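PDB 3WOC: hypothetical protein from Sus scrofa, which is a prostate-derived, heparin-binding glycoprotein of boar sperm with a jacalin-like lectin fold, probably acting in sugar recognition and capacitation-related events. Local coordinates for residues 78-83 with 126-131; 66-71 with 90-95; 117-122 with 131-136; 8-13 with 121-126. All coordinates share one frame; numbering follows the deposited sequence.

How the interactions relate
Interactions 1, 3 and 4 are built around the antiparallel sheet of strands 12-17, 114-122 and 127-135 and overlap in residues: 1 and 3 share G131, 1 and 4 share G126, and 3 and 4 share Q121 and F122. T128 N of interaction 1 probably bonds O of Q121, at 2.8 Å, which joins interaction 1 to both 3 and 4. Interactions 1 and 4 have centres about 10 Å apart; their loop residues 8-11, 78-80 and 123-126 are probably counterparts of the sugar-binding loops of relatives such as ZG16p. Interaction 2 lies towards the far end, its centre about 29 Å from that of interaction 4, and reaches interaction 3 through I71 and W134.

Interaction 1: residues 78-83 with 126-131; sequences RTFLQH and GITGIG
The backbone N-H of L81 donates to I127 O, with N to O at 2.7 Å and an N-H...O angle of 163°, the single hydrogen bond between 78-83 and 126-131. In the beta-prism of this jacalin-like lectin it ties the start of strand 81-88 in one sheet to strand 127-135, which turns a corner at T128 as it passes from one face of the prism to another. The same carbonyl oxygen, I127 O, lies near the plane of the F80 ring, at its edge, and 3.4 Å from F80 CA.

Further along the L81 side chain the packing is apolar. L81 has CG anti to its backbone N (chi1 178°), and its side chain runs beside that of I127, the two pointing the same way; L81 CB is 3.9 Å from I127 CG2. At the tip the two methyls divide their partners: L81 CD2 meets I127 CG2 and, at 4.0 Å, I130 CD1, whereas L81 CD1 meets I130 CG2. I37 of strand 37-44 touches both L81 and I127, so the third sheet also reaches this site.

Nearer the surface, F80 and T128 lie side by side. T128 OG1, turned between its own N and carbonyl carbon (chi1 47°), is taken up by Q121. T128 and G129 both face Q121, forming a classic beta bulge. T128 CG2 makes the van der Waals contacts: it approaches F80 CD1 obliquely at 3.5 Å and also sits 3.6 Å from T79 O.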
loop_
_atom_site.group_PDB
_atom_site.type_symbol
_atom_site.label_atom_id
_atom_site.label_comp_id
_atom_site.label_asym_id
_atom_site.label_seq_id
_atom_site.Cartn_x
_atom_site.Cartn_y
_atom_site.Cartn_z
ATOM N N ARG A 78 0.186 -12.050 8.877
ATOM C CA ARG A 78 -0.400 -13.055 9.755
ATOM C C ARG A 78 -1.898 -12.750 9.808
ATOM O O ARG A 78 -2.577 -12.877 8.789
ATOM C CB ARG A 78 0.269 -13.045 11.134
ATOM C CG ARG A 78 1.788 -13.274 11.083
ATOM C CD ARG A 78 2.385 -13.506 12.457
ATOM N NE ARG A 78 2.019 -14.825 12.972
ATOM C CZ ARG A 78 2.296 -15.270 14.195
ATOM N NH1 ARG A 78 2.941 -14.507 15.067
ATOM N NH2 ARG A 78 1.910 -16.488 14.547
ATOM N N THR A 79 -2.409 -12.338 10.965
ATOM C CA THR A 79 -3.750 -11.755 11.044
ATOM C C THR A 79 -3.733 -10.390 10.356
ATOM O O THR A 79 -4.663 -10.033 9.630
ATOM C CB THR A 79 -4.225 -11.594 12.508
ATOM O OG1 THR A 79 -4.331 -12.882 13.122
ATOM C CG2 THR A 79 -5.576 -10.903 12.577
ATOM N N PHE A 80 -2.660 -9.641 10.593
ATOM C CA PHE A 80 -2.485 -8.306 10.032
ATOM C C PHE A 80 -1.360 -8.311 9.010
ATOM O O PHE A 80 -0.470 -9.163 9.058
ATOM C CB PHE A 80 -2.170 -7.293 11.137
ATOM C CG PHE A 80 -3.211 -7.221 12.218
ATOM C CD1 PHE A 80 -4.331 -6.411 12.072
ATOM C CD2 PHE A 80 -3.066 -7.959 13.390
ATOM C CE1 PHE A 80 -5.299 -6.347 13.068
ATOM C CE2 PHE A 80 -4.027 -7.901 14.390
ATOM C CZ PHE A 80 -5.146 -7.091 14.229
ATOM N N LEU A 81 -1.411 -7.359 8.081
ATOM C CA LEU A 81 -0.306 -7.113 7.167
ATOM C C LEU A 81 0.933 -6.750 7.979
ATOM O O LEU A 81 0.922 -5.778 8.740
ATOM C CB LEU A 81 -0.660 -5.992 6.186
ATOM C CG LEU A 81 0.397 -5.561 5.166
ATOM C CD1 LEU A 81 0.665 -6.661 4.141
ATOM C CD2 LEU A 81 -0.035 -4.278 4.484
ATOM N N GLN A 82 1.984 -7.554 7.820
ATOM C CA GLN A 82 3.222 -7.406 8.592
ATOM C C GLN A 82 4.265 -6.579 7.857
ATOM O O GLN A 82 4.801 -5.612 8.395
ATOM C CB GLN A 82 3.828 -8.779 8.916
ATOM C CG GLN A 82 3.078 -9.602 9.955
ATOM C CD GLN A 82 3.246 -9.085 11.370
ATOM O OE1 GLN A 82 4.129 -8.273 11.657
ATOM N NE2 GLN A 82 2.394 -9.560 12.267
ATOM N N HIS A 83 4.545 -6.974 6.622
ATOM C CA HIS A 83 5.682 -6.455 5.882
ATOM C C HIS A 83 5.319 -6.196 4.425
ATOM O O HIS A 83 4.577 -6.963 3.809
ATOM C CB HIS A 83 6.846 -7.450 5.975
ATOM C CG HIS A 83 8.025 -7.098 5.121
ATOM N ND1 HIS A 83 8.992 -6.201 5.521
ATOM C CD2 HIS A 83 8.395 -7.527 3.891
ATOM C CE1 HIS A 83 9.906 -6.091 4.574
ATOM N NE2 HIS A 83 9.568 -6.886 3.575
ATOM N N GLY A 126 -4.362 -2.558 12.552
ATOM C CA GLY A 126 -3.872 -2.165 11.248
ATOM C C GLY A 126 -4.598 -2.822 10.108
ATOM O O GLY A 126 -5.747 -3.239 10.247
ATOM N N ILE A 127 -3.908 -2.899 8.974
ATOM C CA ILE A 127 -4.445 -3.476 7.748
ATOM C C ILE A 127 -4.449 -4.992 7.867
ATOM O O ILE A 127 -3.468 -5.589 8.313
ATOM C CB ILE A 127 -3.616 -3.010 6.520
ATOM C CG1 ILE A 127 -3.931 -1.545 6.200
ATOM C CG2 ILE A 127 -3.854 -3.906 5.293
ATOM C CD1 ILE A 127 -2.830 -0.832 5.438
ATOM N N THR A 128 -5.561 -5.601 7.463
ATOM C CA THR A 128 -5.754 -7.047 7.558
ATOM C C THR A 128 -5.806 -7.715 6.189
ATOM O O THR A 128 -5.651 -8.931 6.079
ATOM C CB THR A 128 -7.045 -7.390 8.335
ATOM O OG1 THR A 128 -8.123 -6.580 7.853
ATOM C CG2 THR A 128 -6.860 -7.129 9.813
ATOM N N GLY A 129 -6.036 -6.912 5.156
ATOM C CA GLY A 129 -6.059 -7.384 3.773
ATOM C C GLY A 129 -5.653 -6.274 2.821
ATOM O O GLY A 129 -6.031 -5.114 3.004
ATOM N N ILE A 130 -4.881 -6.625 1.798
ATOM C CA ILE A 130 -4.403 -5.622 0.848
ATOM C C ILE A 130 -4.420 -6.119 -0.598
ATOM O O ILE A 130 -4.114 -7.282 -0.878
ATOM C CB ILE A 130 -3.004 -5.047 1.258
ATOM C CG1 ILE A 130 -2.712 -3.737 0.500
ATOM C CG2 ILE A 130 -1.898 -6.098 1.092
ATOM C CD1 ILE A 130 -1.662 -2.840 1.143
ATOM N N GLY A 131 -4.799 -5.222 -1.503
ATOM C CA GLY A 131 -4.814 -5.502 -2.930
ATOM C C GLY A 131 -4.298 -4.321 -3.730
ATOM O O GLY A 131 -4.232 -3.195 -3.227
#

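Interaction 2: residues 66-71 with 90-95; sequences PGEHII and QGRSAS
A salt bridge joins E68 to R92: R92 NH1 donates to E68 OE2 over 2.8 Å, with an N-H...O angle of 162°. It spans two loops of the beta-prism, the one leading into strand 70-77 and the turn between the hairpin strands 81-88 and 93-97. E68 OE2 uses its syn lone pair and lies almost in the guanidinium plane. E68 OE1 is also 2.8 Å from R92 NH1, so the nitrogen sits about equally far from both carboxylate oxygens. The carboxylate is held as well by H65 N, hydrogen-bonded to E68 OE1, and by T88 OG1, hydrogen-bonded to E68 OE2. R92 NH2 bonds a dioxane molecule, probably from the crystallisation liquor.

The second kind of contact is packing between flat groups. The Q90 amide stacks on the E68 carboxylate with planes 22° apart, while the two side chains cross at about a right angle. Its closest approach is lower down the glutamate, where Q90 OE1 is 3.7 Å from E68 CB and Q90 CD 3.9 Å from that atom.

The arginine's aliphatic part adds a third element. A bend at chi3 (77°) turns NE, and with it the guanidinium, back to the glutamate, and R92 CD itself lies 3.2 Å from E68 OE2.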
loop_
_atom_site.group_PDB
_atom_site.type_symbol
_atom_site.label_atom_id
_atom_site.label_comp_id
_atom_site.label_asym_id
_atom_site.label_seq_id
_atom_site.Cartn_x
_atom_site.Cartn_y
_atom_site.Cartn_z
ATOM N N PRO A 66 11.244 11.293 -10.277
ATOM C CA PRO A 66 10.416 11.514 -11.464
ATOM C C PRO A 66 10.706 10.447 -12.518
ATOM O O PRO A 66 11.872 10.182 -12.825
ATOM C CB PRO A 66 10.857 12.901 -11.948
ATOM C CG PRO A 66 11.451 13.562 -10.748
ATOM C CD PRO A 66 12.101 12.459 -9.978
ATOM N N GLY A 67 9.650 9.819 -13.034
ATOM C CA GLY A 67 9.779 8.720 -13.992
ATOM C C GLY A 67 9.972 7.352 -13.351
ATOM O O GLY A 67 10.108 6.348 -14.053
ATOM N N GLU A 68 9.994 7.319 -12.019
ATOM C CA GLU A 68 10.145 6.078 -11.259
ATOM C C GLU A 68 8.785 5.576 -10.775
ATOM O O GLU A 68 7.961 6.355 -10.285
ATOM C CB GLU A 68 11.094 6.292 -10.075
ATOM C CG GLU A 68 11.379 5.047 -9.246
ATOM C CD GLU A 68 12.250 5.328 -8.037
ATOM O OE1 GLU A 68 12.117 6.410 -7.427
ATOM O OE2 GLU A 68 13.070 4.459 -7.685
ATOM N N HIS A 69 8.566 4.270 -10.911
ATOM C CA HIS A 69 7.280 3.646 -10.604
ATOM C C HIS A 69 7.449 2.370 -9.785
ATOM O O HIS A 69 8.498 1.739 -9.835
ATOM C CB HIS A 69 6.551 3.286 -11.901
ATOM C CG HIS A 69 6.328 4.441 -12.825
ATOM N ND1 HIS A 69 5.438 5.457 -12.549
ATOM C CD2 HIS A 69 6.863 4.729 -14.036
ATOM C CE1 HIS A 69 5.444 6.326 -13.544
ATOM N NE2 HIS A 69 6.297 5.905 -14.461
ATOM N N ILE A 70 6.407 1.996 -9.040
ATOM C CA ILE A 70 6.342 0.688 -8.381
ATOM C C ILE A 70 5.897 -0.339 -9.421
ATOM O O ILE A 70 4.861 -0.159 -10.068
ATOM C CB ILE A 70 5.321 0.663 -7.192
ATOM C CG1 ILE A 70 5.483 1.874 -6.250
ATOM C CG2 ILE A 70 5.366 -0.684 -6.449
ATOM C CD1 ILE A 70 6.731 1.875 -5.390
ATOM N N ILE A 71 6.670 -1.409 -9.588
ATOM C CA ILE A 71 6.316 -2.451 -10.564
ATOM C C ILE A 71 6.021 -3.829 -9.955
ATOM O O ILE A 71 5.412 -4.677 -10.611
ATOM C CB ILE A 71 7.323 -2.536 -11.757
ATOM C CG1 ILE A 71 8.769 -2.668 -11.271
ATOM C CG2 ILE A 71 7.173 -1.327 -12.671
ATOM C CD1 ILE A 71 9.254 -4.097 -11.173
ATOM N N GLN A 90 13.429 1.222 -11.489
ATOM C CA GLN A 90 14.796 1.745 -11.438
ATOM C C GLN A 90 15.711 0.946 -10.494
ATOM O O GLN A 90 16.786 1.413 -10.122
ATOM C CB GLN A 90 14.781 3.227 -11.045
ATOM C CG GLN A 90 14.265 4.158 -12.139
ATOM C CD GLN A 90 14.471 5.633 -11.824
ATOM O OE1 GLN A 90 13.864 6.498 -12.455
ATOM N NE2 GLN A 90 15.330 5.927 -10.849
ATOM N N GLY A 91 15.276 -0.253 -10.110
ATOM C CA GLY A 91 16.094 -1.175 -9.314
ATOM C C GLY A 91 16.125 -0.938 -7.812
ATOM O O GLY A 91 16.834 -1.636 -7.086
ATOM N N ARG A 92 15.366 0.049 -7.345
ATOM C CA ARG A 92 15.304 0.374 -5.921
ATOM C C ARG A 92 14.232 -0.447 -5.205
ATOM O O ARG A 92 13.235 -0.851 -5.811
ATOM C CB ARG A 92 15.063 1.876 -5.717
ATOM C CG ARG A 92 16.258 2.745 -6.087
ATOM C CD ARG A 92 15.907 4.227 -6.180
ATOM N NE ARG A 92 15.767 4.877 -4.875
ATOM C CZ ARG A 92 14.675 5.514 -4.458
ATOM N NH1 ARG A 92 13.605 5.599 -5.237
ATOM N NH2 ARG A 92 14.650 6.076 -3.257
ATOM N N SER A 93 14.456 -0.706 -3.920
ATOM C CA SER A 93 13.458 -1.363 -3.079
ATOM C C SER A 93 13.357 -0.671 -1.724
ATOM O O SER A 93 14.342 -0.115 -1.227
ATOM C CB SER A 93 13.750 -2.860 -2.921
ATOM O OG SER A 93 14.848 -3.097 -2.065
ATOM N N ALA A 94 12.159 -0.689 -1.144
ATOM C CA ALA A 94 11.912 -0.054 0.144
ATOM C C ALA A 94 11.094 -0.970 1.050
ATOM O O ALA A 94 9.937 -1.270 0.759
ATOM C CB ALA A 94 11.216 1.286 -0.049
ATOM N N SER A 95 11.713 -1.412 2.142
ATOM C CA SER A 95 11.086 -2.348 3.071
ATOM C C SER A 95 10.407 -1.650 4.244
ATOM O O SER A 95 10.987 -0.762 4.876
ATOM C CB SER A 95 12.107 -3.362 3.586
ATOM O OG SER A 95 12.472 -4.275 2.568
#

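Interaction 3: residues 117-122 with 131-136; sequences GVYGQF and GFTWGF
In Y119, chi1 of 62° puts CG between the backbone N and the carbonyl carbon, and chi2 of 96° turns the ring so that one face meets G131 on the neighbouring strand. G131 CA stands over that face, 3.7 Å from the ring centroid, a CH-pi contact made directly with the glycine backbone. T133 lies on the same face of the sheet as Y119. Its CG2, anti to the carbonyl carbon, reaches the edge of the same ring at 3.8 Å from Y119 CD2, and its OG1 lies 3.3 Å from G117 CA.

The backbones form the antiparallel hairpin 114-122/127-135 of one sheet of the jacalin-like beta-prism, their short axes 158° apart. The hydrogen-bonded pair Y119 and G131 is tied twice: G131 N to Y119 O at 2.7 Å and Y119 N to G131 O at 3.0 Å. At G117 and T133 the pairing is less even, with T133 N to G117 O at 3.2 Å but only a weak return bond from G117 N to T133 O.

V118 and F132, the non-hydrogen-bonded pair between them, look to the opposite face. V118 CG2 reaches G131 O at 3.4 Å and is only loosely near the F132 ring.

On that face F132 packs against F104 and A106 of strand 102-106 and I73 of strand 70-77, while V118 touches T16. Within the sheet, strand 114-122 lies between strands 12-17 and 127-135, the latter outermost in this chain.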
loop_
_atom_site.group_PDB
_atom_site.type_symbol
_atom_site.label_atom_id
_atom_site.label_comp_id
_atom_site.label_asym_id
_atom_site.label_seq_id
_atom_site.Cartn_x
_atom_site.Cartn_y
_atom_site.Cartn_z
ATOM N N GLY A 117 -2.834 2.386 -7.839
ATOM C CA GLY A 117 -3.841 2.345 -6.783
ATOM C C GLY A 117 -3.691 1.195 -5.803
ATOM O O GLY A 117 -2.953 0.241 -6.051
ATOM N N VAL A 118 -4.409 1.296 -4.686
ATOM C CA VAL A 118 -4.417 0.262 -3.650
ATOM C C VAL A 118 -5.785 0.184 -2.956
ATOM O O VAL A 118 -6.463 1.199 -2.761
ATOM C CB VAL A 118 -3.226 0.432 -2.623
ATOM C CG1 VAL A 118 -3.021 1.883 -2.231
ATOM C CG2 VAL A 118 -3.401 -0.446 -1.383
ATOM N N TYR A 119 -6.196 -1.035 -2.620
ATOM C CA TYR A 119 -7.433 -1.268 -1.886
ATOM C C TYR A 119 -7.182 -2.281 -0.770
ATOM O O TYR A 119 -6.191 -3.006 -0.794
ATOM C CB TYR A 119 -8.556 -1.743 -2.828
ATOM C CG TYR A 119 -8.280 -3.055 -3.537
ATOM C CD1 TYR A 119 -8.775 -4.253 -3.033
ATOM C CD2 TYR A 119 -7.524 -3.094 -4.711
ATOM C CE1 TYR A 119 -8.527 -5.461 -3.676
ATOM C CE2 TYR A 119 -7.273 -4.299 -5.364
ATOM C CZ TYR A 119 -7.777 -5.476 -4.837
ATOM O OH TYR A 119 -7.527 -6.671 -5.466
ATOM N N GLY A 120 -8.075 -2.329 0.210
ATOM C CA GLY A 120 -7.893 -3.260 1.302
ATOM C C GLY A 120 -8.890 -3.207 2.433
ATOM O O GLY A 120 -9.885 -2.474 2.389
ATOM N N GLN A 121 -8.591 -4.014 3.446
ATOM C CA GLN A 121 -9.407 -4.182 4.631
ATOM C C GLN A 121 -8.555 -3.831 5.852
ATOM O O GLN A 121 -7.385 -4.215 5.926
ATOM C CB GLN A 121 -9.875 -5.640 4.709
ATOM C CG GLN A 121 -10.757 -5.993 5.901
ATOM C CD GLN A 121 -10.926 -7.489 6.070
ATOM O OE1 GLN A 121 -12.027 -8.020 5.920
ATOM N NE2 GLN A 121 -9.830 -8.184 6.362
ATOM N N PHE A 122 -9.137 -3.094 6.792
ATOM C CA PHE A 122 -8.468 -2.797 8.064
ATOM C C PHE A 122 -9.422 -2.953 9.242
ATOM O O PHE A 122 -10.637 -2.813 9.086
ATOM C CB PHE A 122 -7.808 -1.412 8.052
ATOM C CG PHE A 122 -8.770 -0.262 7.930
ATOM C CD1 PHE A 122 -9.381 0.279 9.056
ATOM C CD2 PHE A 122 -9.035 0.310 6.689
ATOM C CE1 PHE A 122 -10.257 1.351 8.949
ATOM C CE2 PHE A 122 -9.905 1.377 6.574
ATOM C CZ PHE A 122 -10.514 1.901 7.709
ATOM N N GLY A 131 -4.799 -5.222 -1.503
ATOM C CA GLY A 131 -4.814 -5.502 -2.930
ATOM C C GLY A 131 -4.298 -4.321 -3.730
ATOM O O GLY A 131 -4.232 -3.195 -3.227
ATOM N N PHE A 132 -3.954 -4.578 -4.988
ATOM C CA PHE A 132 -3.278 -3.592 -5.822
ATOM C C PHE A 132 -3.878 -3.493 -7.216
ATOM O O PHE A 132 -4.195 -4.510 -7.837
ATOM C CB PHE A 132 -1.787 -3.919 -5.906
ATOM C CG PHE A 132 -1.149 -4.146 -4.568
ATOM C CD1 PHE A 132 -0.790 -3.069 -3.763
ATOM C CD2 PHE A 132 -0.937 -5.435 -4.095
ATOM C CE1 PHE A 132 -0.216 -3.281 -2.514
ATOM C CE2 PHE A 132 -0.362 -5.650 -2.849
ATOM C CZ PHE A 132 -0.000 -4.572 -2.061
ATOM N N THR A 133 -4.040 -2.259 -7.691
ATOM C CA THR A 133 -4.505 -1.997 -9.055
ATOM C C THR A 133 -3.361 -1.439 -9.902
ATOM O O THR A 133 -2.608 -0.568 -9.457
ATOM C CB THR A 133 -5.720 -1.037 -9.101
ATOM O OG1 THR A 133 -5.279 0.316 -8.945
ATOM C CG2 THR A 133 -6.734 -1.377 -8.011
ATOM N N TRP A 134 -3.243 -1.949 -11.122
ATOM C CA TRP A 134 -2.098 -1.668 -11.983
ATOM C C TRP A 134 -2.542 -1.019 -13.286
ATOM O O TRP A 134 -3.682 -1.197 -13.719
ATOM C CB TRP A 134 -1.331 -2.962 -12.273
ATOM C CG TRP A 134 -1.013 -3.777 -11.041
ATOM C CD1 TRP A 134 -1.789 -4.756 -10.479
ATOM C CD2 TRP A 134 0.164 -3.681 -10.223
ATOM N NE1 TRP A 134 -1.168 -5.274 -9.366
ATOM C CE2 TRP A 134 0.030 -4.633 -9.185
ATOM C CE3 TRP A 134 1.317 -2.886 -10.268
ATOM C CZ2 TRP A 134 1.003 -4.808 -8.198
ATOM C CZ3 TRP A 134 2.288 -3.061 -9.286
ATOM C CH2 TRP A 134 2.123 -4.016 -8.264
ATOM N N GLY A 135 -1.642 -0.261 -13.905
ATOM C CA GLY A 135 -1.933 0.377 -15.186
ATOM C C GLY A 135 -0.717 0.983 -15.853
ATOM O O GLY A 135 0.301 1.223 -15.207
ATOM N N PHE A 136 -0.836 1.240 -17.153
ATOM C CA PHE A 136 0.246 1.829 -17.942
ATOM C C PHE A 136 0.437 3.317 -17.639
ATOM O O PHE A 136 -0.530 4.078 -17.650
ATOM C CB PHE A 136 -0.016 1.632 -19.441
ATOM C CG PHE A 136 -0.033 0.194 -19.874
ATOM C CD1 PHE A 136 -1.236 -0.479 -20.044
ATOM C CD2 PHE A 136 1.156 -0.490 -20.121
ATOM C CE1 PHE A 136 -1.258 -1.815 -20.446
ATOM C CE2 PHE A 136 1.144 -1.825 -20.524
ATOM C CZ PHE A 136 -0.065 -2.486 -20.688
#

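Interaction 4: residues 8-13 with 121-126; sequences NGKGSY and QFWLYG
Q121 runs beside Y13, the two side chains pointing the same way from a non-hydrogen-bonded antiparallel pair. Strands 12-17 and 114-122 meet here in one sheet of the beta-prism, and the loops at these strand ends probably correspond to sugar-binding loops in related jacalin-like lectins. With CG anti to the backbone N (chi1 -180°) and the chain extended beyond it, the glutamine follows the tyrosine outward. Its CB starts 3.8 Å from Y13 CE2; CG comes to 3.7 Å from that same atom, obliquely to the ring. Q121 CD lies 4.1 Å from Y13 OH, and OE1 ends 3.2 Å from Y13 OH, with ring and amide planes 49° apart. The other tip atom, NE2, has T128 of the adjoining strand as its hydrogen-bond partner, consistent with the modelled amide orientation. A dioxane, probably from the crystallisation liquor, lies close to the side chain of Y13.

In the adjacent hydrogen-bonded pair, S12 and F122 are joined by two backbone bonds: S12 N to F122 O at 2.7 Å and F122 N to S12 O at 2.9 Å. On their side of the sheet S12 CB sits over one face of the F122 ring, 3.9 Å from its centroid and displaced towards CE1 and CZ.

Past the paired residues, W123 is sandwiched. L124 CB lies on one face of the indole, and on the opposite face K10 CB makes a CH-pi contact, 3.8 Å from the centroid of the five-membered ring and nearest to NE1.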
loop_
_atom_site.group_PDB
_atom_site.type_symbol
_atom_site.label_atom_id
_atom_site.label_comp_id
_atom_site.label_asym_id
_atom_site.label_seq_id
_atom_site.Cartn_x
_atom_site.Cartn_y
_atom_site.Cartn_z
ATOM N N ASN A 8 -21.835 -9.889 9.345
ATOM C CA ASN A 8 -21.313 -10.201 10.674
ATOM C C ASN A 8 -19.792 -10.082 10.805
ATOM O O ASN A 8 -19.235 -10.372 11.869
ATOM C CB ASN A 8 -21.848 -11.553 11.195
ATOM C CG ASN A 8 -21.027 -12.754 10.726
ATOM O OD1 ASN A 8 -21.565 -13.673 10.113
ATOM N ND2 ASN A 8 -19.732 -12.767 11.047
ATOM N N GLY A 9 -19.133 -9.650 9.726
ATOM C CA GLY A 9 -17.676 -9.472 9.701
ATOM C C GLY A 9 -17.180 -8.355 10.603
ATOM O O GLY A 9 -17.937 -7.823 11.416
ATOM N N LYS A 10 -15.908 -7.987 10.453
ATOM C CA LYS A 10 -15.298 -6.976 11.327
ATOM C C LYS A 10 -14.660 -5.767 10.635
ATOM O O LYS A 10 -14.792 -4.637 11.112
ATOM C CB LYS A 10 -14.297 -7.624 12.294
ATOM C CG LYS A 10 -14.920 -8.106 13.600
ATOM C CD LYS A 10 -15.653 -6.970 14.306
ATOM C CE LYS A 10 -16.370 -7.449 15.556
ATOM N NZ LYS A 10 -17.307 -6.412 16.085
ATOM N N GLY A 11 -13.971 -6.000 9.525
ATOM C CA GLY A 11 -13.171 -4.952 8.895
ATOM C C GLY A 11 -13.922 -3.756 8.338
ATOM O O GLY A 11 -15.124 -3.827 8.068
ATOM N N SER A 12 -13.205 -2.644 8.206
ATOM C CA SER A 12 -13.621 -1.530 7.358
ATOM C C SER A 12 -12.791 -1.601 6.077
ATOM O O SER A 12 -11.782 -2.309 6.025
ATOM C CB SER A 12 -13.421 -0.185 8.060
ATOM O OG SER A 12 -14.272 -0.060 9.184
ATOM N N TYR A 13 -13.218 -0.871 5.051
ATOM C CA TYR A 13 -12.658 -1.027 3.712
ATOM C C TYR A 13 -12.231 0.294 3.099
ATOM O O TYR A 13 -12.791 1.342 3.416
ATOM C CB TYR A 13 -13.662 -1.755 2.803
ATOM C CG TYR A 13 -13.979 -3.139 3.314
ATOM C CD1 TYR A 13 -15.029 -3.351 4.205
ATOM C CD2 TYR A 13 -13.194 -4.226 2.948
ATOM C CE1 TYR A 13 -15.298 -4.615 4.701
ATOM C CE2 TYR A 13 -13.459 -5.489 3.434
ATOM C CZ TYR A 13 -14.509 -5.677 4.306
ATOM O OH TYR A 13 -14.761 -6.935 4.781
ATOM N N GLN A 121 -8.591 -4.014 3.446
ATOM C CA GLN A 121 -9.407 -4.182 4.631
ATOM C C GLN A 121 -8.555 -3.831 5.852
ATOM O O GLN A 121 -7.385 -4.215 5.926
ATOM C CB GLN A 121 -9.875 -5.640 4.709
ATOM C CG GLN A 121 -10.757 -5.993 5.901
ATOM C CD GLN A 121 -10.926 -7.489 6.070
ATOM O OE1 GLN A 121 -12.027 -8.020 5.920
ATOM N NE2 GLN A 121 -9.830 -8.184 6.362
ATOM N N PHE A 122 -9.137 -3.094 6.792
ATOM C CA PHE A 122 -8.468 -2.797 8.064
ATOM C C PHE A 122 -9.422 -2.953 9.242
ATOM O O PHE A 122 -10.637 -2.813 9.086
ATOM C CB PHE A 122 -7.808 -1.412 8.052
ATOM C CG PHE A 122 -8.770 -0.262 7.930
ATOM C CD1 PHE A 122 -9.381 0.279 9.056
ATOM C CD2 PHE A 122 -9.035 0.310 6.689
ATOM C CE1 PHE A 122 -10.257 1.351 8.949
ATOM C CE2 PHE A 122 -9.905 1.377 6.574
ATOM C CZ PHE A 122 -10.514 1.901 7.709
ATOM N N TRP A 123 -8.880 -3.242 10.421
ATOM C CA TRP A 123 -9.743 -3.558 11.557
ATOM C C TRP A 123 -9.277 -3.000 12.911
ATOM O O TRP A 123 -9.756 -1.945 13.344
ATOM C CB TRP A 123 -10.027 -5.073 11.598
ATOM C CG TRP A 123 -10.721 -5.561 12.828
ATOM C CD1 TRP A 123 -11.912 -5.118 13.337
ATOM C CD2 TRP A 123 -10.274 -6.606 13.702
ATOM N NE1 TRP A 123 -12.226 -5.817 14.478
ATOM C CE2 TRP A 123 -11.241 -6.736 14.726
ATOM C CE3 TRP A 123 -9.149 -7.442 13.722
ATOM C CZ2 TRP A 123 -11.116 -7.667 15.762
ATOM C CZ3 TRP A 123 -9.024 -8.369 14.754
ATOM C CH2 TRP A 123 -10.003 -8.473 15.760
ATOM N N LEU A 124 -8.358 -3.685 13.579
ATOM C CA LEU A 124 -8.087 -3.377 14.984
ATOM C C LEU A 124 -6.797 -2.580 15.179
ATOM O O LEU A 124 -6.824 -1.441 15.648
ATOM C CB LEU A 124 -8.069 -4.675 15.805
ATOM C CG LEU A 124 -7.700 -4.705 17.287
ATOM C CD1 LEU A 124 -8.708 -3.965 18.159
ATOM C CD2 LEU A 124 -7.608 -6.159 17.700
ATOM N N TYR A 125 -5.678 -3.189 14.805
ATOM C CA TYR A 125 -4.365 -2.582 14.978
ATOM C C TYR A 125 -3.804 -2.076 13.656
ATOM O O TYR A 125 -2.881 -1.262 13.636
ATOM C CB TYR A 125 -3.395 -3.587 15.596
ATOM C CG TYR A 125 -3.825 -4.114 16.946
ATOM C CD1 TYR A 125 -3.885 -5.485 17.188
ATOM C CD2 TYR A 125 -4.174 -3.243 17.982
ATOM C CE1 TYR A 125 -4.270 -5.977 18.429
ATOM C CE2 TYR A 125 -4.565 -3.724 19.220
ATOM C CZ TYR A 125 -4.613 -5.091 19.437
ATOM O OH TYR A 125 -4.998 -5.571 20.665
ATOM N N GLY A 126 -4.362 -2.558 12.552
ATOM C CA GLY A 126 -3.872 -2.165 11.248
ATOM C C GLY A 126 -4.598 -2.822 10.108
ATOM O O GLY A 126 -5.747 -3.239 10.247
#